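Local coordinates for protein citryl-spermidine/3,4-dihydroxybenzoyl-citryl-spermidine:spermidine ligase (Bacillus anthracis, PDB 3TO3) that catalyses the ATP-dependent condensation of spermidine with citryl-spermidine intermediates in the biosynthesis of the siderophore petrobactin, at residues R25-Y37 with T77-R89. Numbering follows the deposited sequence.
Sequences RRVLRQLVESLIY and TFGRISIDSLIVR
E33 reaches from the helix along the backbone of strand 81-83. Its CB lies 3.6 Å from I81 O. CG comes closer to that oxygen and also packs on I83 CG1, 3.6 Å away. The chain is extended beyond CG (chi2 177°), which carries the carboxylate past I81 to the next peptide. There OE2 accepts a nearly straight hydrogen bond from I83 N (2.8 Å), on its anti side, 24° out of the carboxylate plane. R29, one turn earlier, adds a weak salt bridge from NH1 to the same OE2. OE1 accepts a hydrogen bond from a water, which in turn accepts one from R80 NH2; R80 also pairs with E519.

At the helix end, Y37 OH donates to F78 O (2.7 Å), in the type I' turn T77-R80. R80 CD sits over one face of the Y37 ring, a CH-pi contact at 4.0 Å from the centroid. I81 packs on I36 and on Y37 CB, I83 on V32 and I36, and I87 on L28 and V32; V32 CG2 and I87 CD1 touch tip to tip (3.5 Å). L86 CD2 lies over the R25 guanidinium, whose NE forms a salt bridge with E96. Helix segment 25-37 runs roughly antiparallel to strand 81-83, at 147°, a helix packed on the face of the N-terminal antiparallel sheet, as in two-layer alpha+beta packing.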
loop_
_atom_site.group_PDB
_atom_site.type_symbol
_atom_site.label_atom_id
_atom_site.label_comp_id
_atom_site.label_asym_id
_atom_site.label_seq_id
_atom_site.Cartn_x
_atom_site.Cartn_y
_atom_site.Cartn_z
ATOM N N ARG B 25 -24.665 -6.455 3.473
ATOM C CA ARG B 25 -25.619 -6.349 4.543
ATOM C C ARG B 25 -24.996 -6.831 5.853
ATOM O O ARG B 25 -25.177 -6.204 6.896
ATOM C CB ARG B 25 -26.892 -7.139 4.210
ATOM C CG ARG B 25 -27.809 -6.354 3.309
ATOM C CD ARG B 25 -28.814 -7.251 2.672
ATOM N NE ARG B 25 -29.787 -6.489 1.902
ATOM C CZ ARG B 25 -30.832 -7.033 1.296
ATOM N NH1 ARG B 25 -31.042 -8.337 1.422
ATOM N NH2 ARG B 25 -31.675 -6.278 0.584
ATOM N N ARG B 26 -24.268 -7.943 5.788
ATOM C CA ARG B 26 -23.641 -8.493 6.974
ATOM C C ARG B 26 -22.609 -7.508 7.555
ATOM O O ARG B 26 -22.575 -7.267 8.770
ATOM C CB ARG B 26 -22.993 -9.840 6.683
ATOM C CG ARG B 26 -22.170 -10.375 7.850
ATOM C CD ARG B 26 -21.291 -11.562 7.479
ATOM N NE ARG B 26 -20.337 -11.775 8.556
ATOM C CZ ARG B 26 -19.356 -12.674 8.562
ATOM N NH1 ARG B 26 -19.184 -13.513 7.530
ATOM N NH2 ARG B 26 -18.548 -12.751 9.626
ATOM N N VAL B 27 -21.790 -6.923 6.684
ATOM C CA VAL B 27 -20.731 -6.044 7.135
ATOM C C VAL B 27 -21.305 -4.777 7.742
ATOM O O VAL B 27 -20.805 -4.289 8.742
ATOM C CB VAL B 27 -19.725 -5.720 6.004
ATOM C CG1 VAL B 27 -18.838 -4.555 6.394
ATOM C CG2 VAL B 27 -18.864 -6.959 5.674
ATOM N N LEU B 28 -22.376 -4.252 7.152
ATOM C CA LEU B 28 -23.072 -3.141 7.766
ATOM C C LEU B 28 -23.649 -3.526 9.136
ATOM O O LEU B 28 -23.554 -2.761 10.094
ATOM C CB LEU B 28 -24.186 -2.629 6.860
ATOM C CG LEU B 28 -23.731 -1.654 5.791
ATOM C CD1 LEU B 28 -24.897 -1.381 4.852
ATOM C CD2 LEU B 28 -23.304 -0.391 6.494
ATOM N N ARG B 29 -24.238 -4.712 9.223
ATOM C CA ARG B 29 -24.841 -5.155 10.471
ATOM C C ARG B 29 -23.796 -5.209 11.602
ATOM O O ARG B 29 -24.022 -4.668 12.697
ATOM C CB ARG B 29 -25.560 -6.501 10.278
ATOM C CG ARG B 29 -26.088 -7.109 11.557
ATOM C CD ARG B 29 -26.851 -8.427 11.300
ATOM N NE ARG B 29 -25.972 -9.493 10.791
ATOM C CZ ARG B 29 -24.955 -10.035 11.471
ATOM N NH1 ARG B 29 -24.664 -9.616 12.695
ATOM N NH2 ARG B 29 -24.208 -10.991 10.928
ATOM N N GLN B 30 -22.650 -5.837 11.334
ATOM C CA GLN B 30 -21.644 -6.004 12.377
ATOM C C GLN B 30 -21.111 -4.599 12.715
ATOM O O GLN B 30 -20.938 -4.275 13.888
ATOM C CB GLN B 30 -20.533 -7.004 11.981
ATOM C CG GLN B 30 -21.076 -8.454 11.748
ATOM C CD GLN B 30 -19.997 -9.526 11.511
ATOM O OE1 GLN B 30 -20.313 -10.683 11.176
ATOM N NE2 GLN B 30 -18.727 -9.161 11.720
ATOM N N LEU B 31 -20.945 -3.746 11.698
ATOM C CA LEU B 31 -20.504 -2.357 11.939
ATOM C C LEU B 31 -21.438 -1.606 12.903
ATOM O O LEU B 31 -20.992 -1.041 13.890
ATOM C CB LEU B 31 -20.347 -1.568 10.637
ATOM C CG LEU B 31 -19.939 -0.084 10.697
ATOM C CD1 LEU B 31 -18.587 0.132 11.374
ATOM C CD2 LEU B 31 -19.890 0.486 9.290
ATOM N N VAL B 32 -22.735 -1.608 12.613
ATOM C CA VAL B 32 -23.646 -0.828 13.401
ATOM C C VAL B 32 -23.708 -1.412 14.819
ATOM O O VAL B 32 -23.646 -0.675 15.794
ATOM C CB VAL B 32 -25.047 -0.700 12.706
ATOM C CG1 VAL B 32 -26.051 -0.027 13.625
ATOM C CG2 VAL B 32 -24.915 0.101 11.382
ATOM N N GLU B 33 -23.775 -2.736 14.924
ATOM C CA GLU B 33 -23.743 -3.417 16.220
ATOM C C GLU B 33 -22.596 -2.963 17.081
ATOM O O GLU B 33 -22.783 -2.651 18.261
ATOM C CB GLU B 33 -23.700 -4.949 16.065
ATOM C CG GLU B 33 -25.008 -5.495 15.521
ATOM C CD GLU B 33 -25.011 -7.010 15.271
ATOM O OE1 GLU B 33 -23.957 -7.678 15.461
ATOM O OE2 GLU B 33 -26.094 -7.534 14.879
ATOM N N SER B 34 -21.403 -2.899 16.508
ATOM C CA SER B 34 -20.266 -2.530 17.348
ATOM C C SER B 34 -20.185 -1.016 17.608
ATOM O O SER B 34 -19.724 -0.617 18.679
ATOM C CB SER B 34 -18.929 -3.107 16.846
ATOM O OG SER B 34 -18.541 -2.506 15.636
ATOM N N LEU B 35 -20.648 -0.182 16.671
ATOM C CA LEU B 35 -20.642 1.270 16.928
ATOM C C LEU B 35 -21.609 1.610 18.083
ATOM O O LEU B 35 -21.289 2.408 18.944
ATOM C CB LEU B 35 -20.988 2.078 15.680
ATOM C CG LEU B 35 -20.001 2.040 14.500
ATOM C CD1 LEU B 35 -20.614 2.727 13.313
ATOM C CD2 LEU B 35 -18.703 2.700 14.860
ATOM N N ILE B 36 -22.773 0.964 18.116
ATOM C CA ILE B 36 -23.702 1.182 19.199
ATOM C C ILE B 36 -23.209 0.502 20.478
ATOM O O ILE B 36 -23.168 1.133 21.530
ATOM C CB ILE B 36 -25.086 0.674 18.871
ATOM C CG1 ILE B 36 -25.582 1.285 17.573
ATOM C CG2 ILE B 36 -26.081 0.976 20.014
ATOM C CD1 ILE B 36 -26.935 0.702 17.161
ATOM N N TYR B 37 -22.810 -0.765 20.384
ATOM C CA TYR B 37 -22.363 -1.495 21.567
ATOM C C TYR B 37 -21.260 -0.731 22.324
ATOM O O TYR B 37 -21.301 -0.637 23.526
ATOM C CB TYR B 37 -21.841 -2.895 21.205
ATOM C CG TYR B 37 -21.486 -3.790 22.401
ATOM C CD1 TYR B 37 -22.373 -3.950 23.483
ATOM C CD2 TYR B 37 -20.285 -4.481 22.440
ATOM C CE1 TYR B 37 -22.054 -4.750 24.552
ATOM C CE2 TYR B 37 -19.967 -5.306 23.498
ATOM C CZ TYR B 37 -20.854 -5.433 24.548
ATOM O OH TYR B 37 -20.534 -6.248 25.596
ATOM N N THR B 77 -26.708 -11.238 27.096
ATOM C CA THR B 77 -25.356 -11.763 27.074
ATOM C C THR B 77 -24.447 -10.537 26.823
ATOM O O THR B 77 -24.125 -10.181 25.705
ATOM C CB THR B 77 -25.249 -12.780 25.873
ATOM O OG1 THR B 77 -25.967 -13.979 26.190
ATOM C CG2 THR B 77 -23.785 -13.149 25.484
ATOM N N PHE B 78 -23.889 -10.039 27.923
ATOM C CA PHE B 78 -22.977 -8.885 27.960
ATOM C C PHE B 78 -23.506 -7.605 27.385
ATOM O O PHE B 78 -22.728 -6.709 27.087
ATOM C CB PHE B 78 -21.629 -9.234 27.318
ATOM C CG PHE B 78 -20.962 -10.380 27.990
ATOM C CD1 PHE B 78 -20.307 -10.190 29.182
ATOM C CD2 PHE B 78 -21.075 -11.664 27.486
ATOM C CE1 PHE B 78 -19.723 -11.237 29.845
ATOM C CE2 PHE B 78 -20.481 -12.719 28.159
ATOM C CZ PHE B 78 -19.820 -12.501 29.335
ATOM N N GLY B 79 -24.826 -7.492 27.302
ATOM C CA GLY B 79 -25.450 -6.344 26.668
ATOM C C GLY B 79 -25.146 -6.195 25.192
ATOM O O GLY B 79 -25.300 -5.111 24.648
ATOM N N ARG B 80 -24.724 -7.260 24.517
ATOM C CA ARG B 80 -24.425 -7.134 23.091
ATOM C C ARG B 80 -25.678 -6.661 22.318
ATOM O O ARG B 80 -26.823 -6.957 22.689
ATOM C CB ARG B 80 -23.961 -8.451 22.518
ATOM C CG ARG B 80 -22.686 -9.010 23.080
ATOM C CD ARG B 80 -21.524 -8.460 22.366
ATOM N NE ARG B 80 -21.559 -8.709 20.929
ATOM C CZ ARG B 80 -21.048 -9.786 20.330
ATOM N NH1 ARG B 80 -20.479 -10.765 21.044
ATOM N NH2 ARG B 80 -21.126 -9.892 19.005
ATOM N N ILE B 81 -25.434 -5.920 21.252
ATOM C CA ILE B 81 -26.471 -5.403 20.398
ATOM C C ILE B 81 -26.623 -6.341 19.218
ATOM O O ILE B 81 -25.646 -6.682 18.550
ATOM C CB ILE B 81 -26.077 -4.004 19.871
ATOM C CG1 ILE B 81 -25.802 -3.052 21.030
ATOM C CG2 ILE B 81 -27.151 -3.418 18.934
ATOM C CD1 ILE B 81 -26.984 -2.826 21.919
ATOM N N SER B 82 -27.851 -6.759 18.956
ATOM C CA SER B 82 -28.139 -7.483 17.726
ATOM C C SER B 82 -28.952 -6.582 16.845
ATOM O O SER B 82 -29.956 -6.076 17.303
ATOM C CB SER B 82 -28.971 -8.733 18.016
ATOM O OG SER B 82 -28.298 -9.602 18.883
ATOM N N ILE B 83 -28.549 -6.375 15.594
ATOM C CA ILE B 83 -29.380 -5.586 14.675
ATOM C C ILE B 83 -30.158 -6.550 13.757
ATOM O O ILE B 83 -29.558 -7.278 12.989
ATOM C CB ILE B 83 -28.550 -4.613 13.799
ATOM C CG1 ILE B 83 -27.851 -3.519 14.639
ATOM C CG2 ILE B 83 -29.440 -3.980 12.747
ATOM C CD1 ILE B 83 -28.806 -2.622 15.424
ATOM N N ASP B 84 -31.484 -6.565 13.867
ATOM C CA ASP B 84 -32.312 -7.558 13.184
ATOM C C ASP B 84 -32.886 -7.137 11.824
ATOM O O ASP B 84 -33.517 -7.949 11.145
ATOM C CB ASP B 84 -33.458 -8.002 14.100
ATOM C CG ASP B 84 -32.954 -8.487 15.473
ATOM O OD1 ASP B 84 -31.975 -9.273 15.498
ATOM O OD2 ASP B 84 -33.520 -8.083 16.527
ATOM N N SER B 85 -32.686 -5.888 11.418
ATOM C CA SER B 85 -33.371 -5.395 10.223
ATOM C C SER B 85 -32.371 -4.659 9.382
ATOM O O SER B 85 -31.370 -4.205 9.906
ATOM C CB SER B 85 -34.528 -4.452 10.586
ATOM O OG SER B 85 -34.069 -3.118 10.800
ATOM N N LEU B 86 -32.668 -4.484 8.102
ATOM C CA LEU B 86 -31.793 -3.729 7.218
ATOM C C LEU B 86 -31.581 -2.300 7.738
ATOM O O LEU B 86 -32.423 -1.737 8.439
ATOM C CB LEU B 86 -32.426 -3.646 5.828
ATOM C CG LEU B 86 -32.556 -4.942 5.014
ATOM C CD1 LEU B 86 -33.190 -4.621 3.645
ATOM C CD2 LEU B 86 -31.201 -5.595 4.831
ATOM N N ILE B 87 -30.439 -1.715 7.405
ATOM C CA ILE B 87 -30.174 -0.354 7.792
ATOM C C ILE B 87 -30.588 0.626 6.706
ATOM O O ILE B 87 -30.063 0.598 5.583
ATOM C CB ILE B 87 -28.710 -0.195 8.201
ATOM C CG1 ILE B 87 -28.484 -0.967 9.516
ATOM C CG2 ILE B 87 -28.349 1.285 8.350
ATOM C CD1 ILE B 87 -27.286 -1.757 9.513
ATOM N N VAL B 88 -31.554 1.474 7.060
ATOM C CA VAL B 88 -32.246 2.346 6.118
ATOM C C VAL B 88 -31.881 3.807 6.328
ATOM O O VAL B 88 -31.874 4.312 7.468
ATOM C CB VAL B 88 -33.772 2.221 6.284
ATOM C CG1 VAL B 88 -34.481 3.113 5.304
ATOM C CG2 VAL B 88 -34.189 0.777 6.088
ATOM N N ARG B 89 -31.573 4.482 5.227
ATOM C CA ARG B 89 -31.282 5.902 5.266
ATOM C C ARG B 89 -32.547 6.717 5.019
ATOM O O ARG B 89 -33.187 6.596 3.974
ATOM C CB ARG B 89 -30.238 6.249 4.213
ATOM C CG ARG B 89 -29.795 7.721 4.200
ATOM C CD ARG B 89 -28.763 7.899 3.121
ATOM N NE ARG B 89 -28.117 9.204 3.090
ATOM C CZ ARG B 89 -28.583 10.256 2.425
ATOM N NH1 ARG B 89 -29.741 10.181 1.764
ATOM N NH2 ARG B 89 -27.895 11.390 2.429
HETATM O O HOH W 1 -21.972 -7.772 17.240
#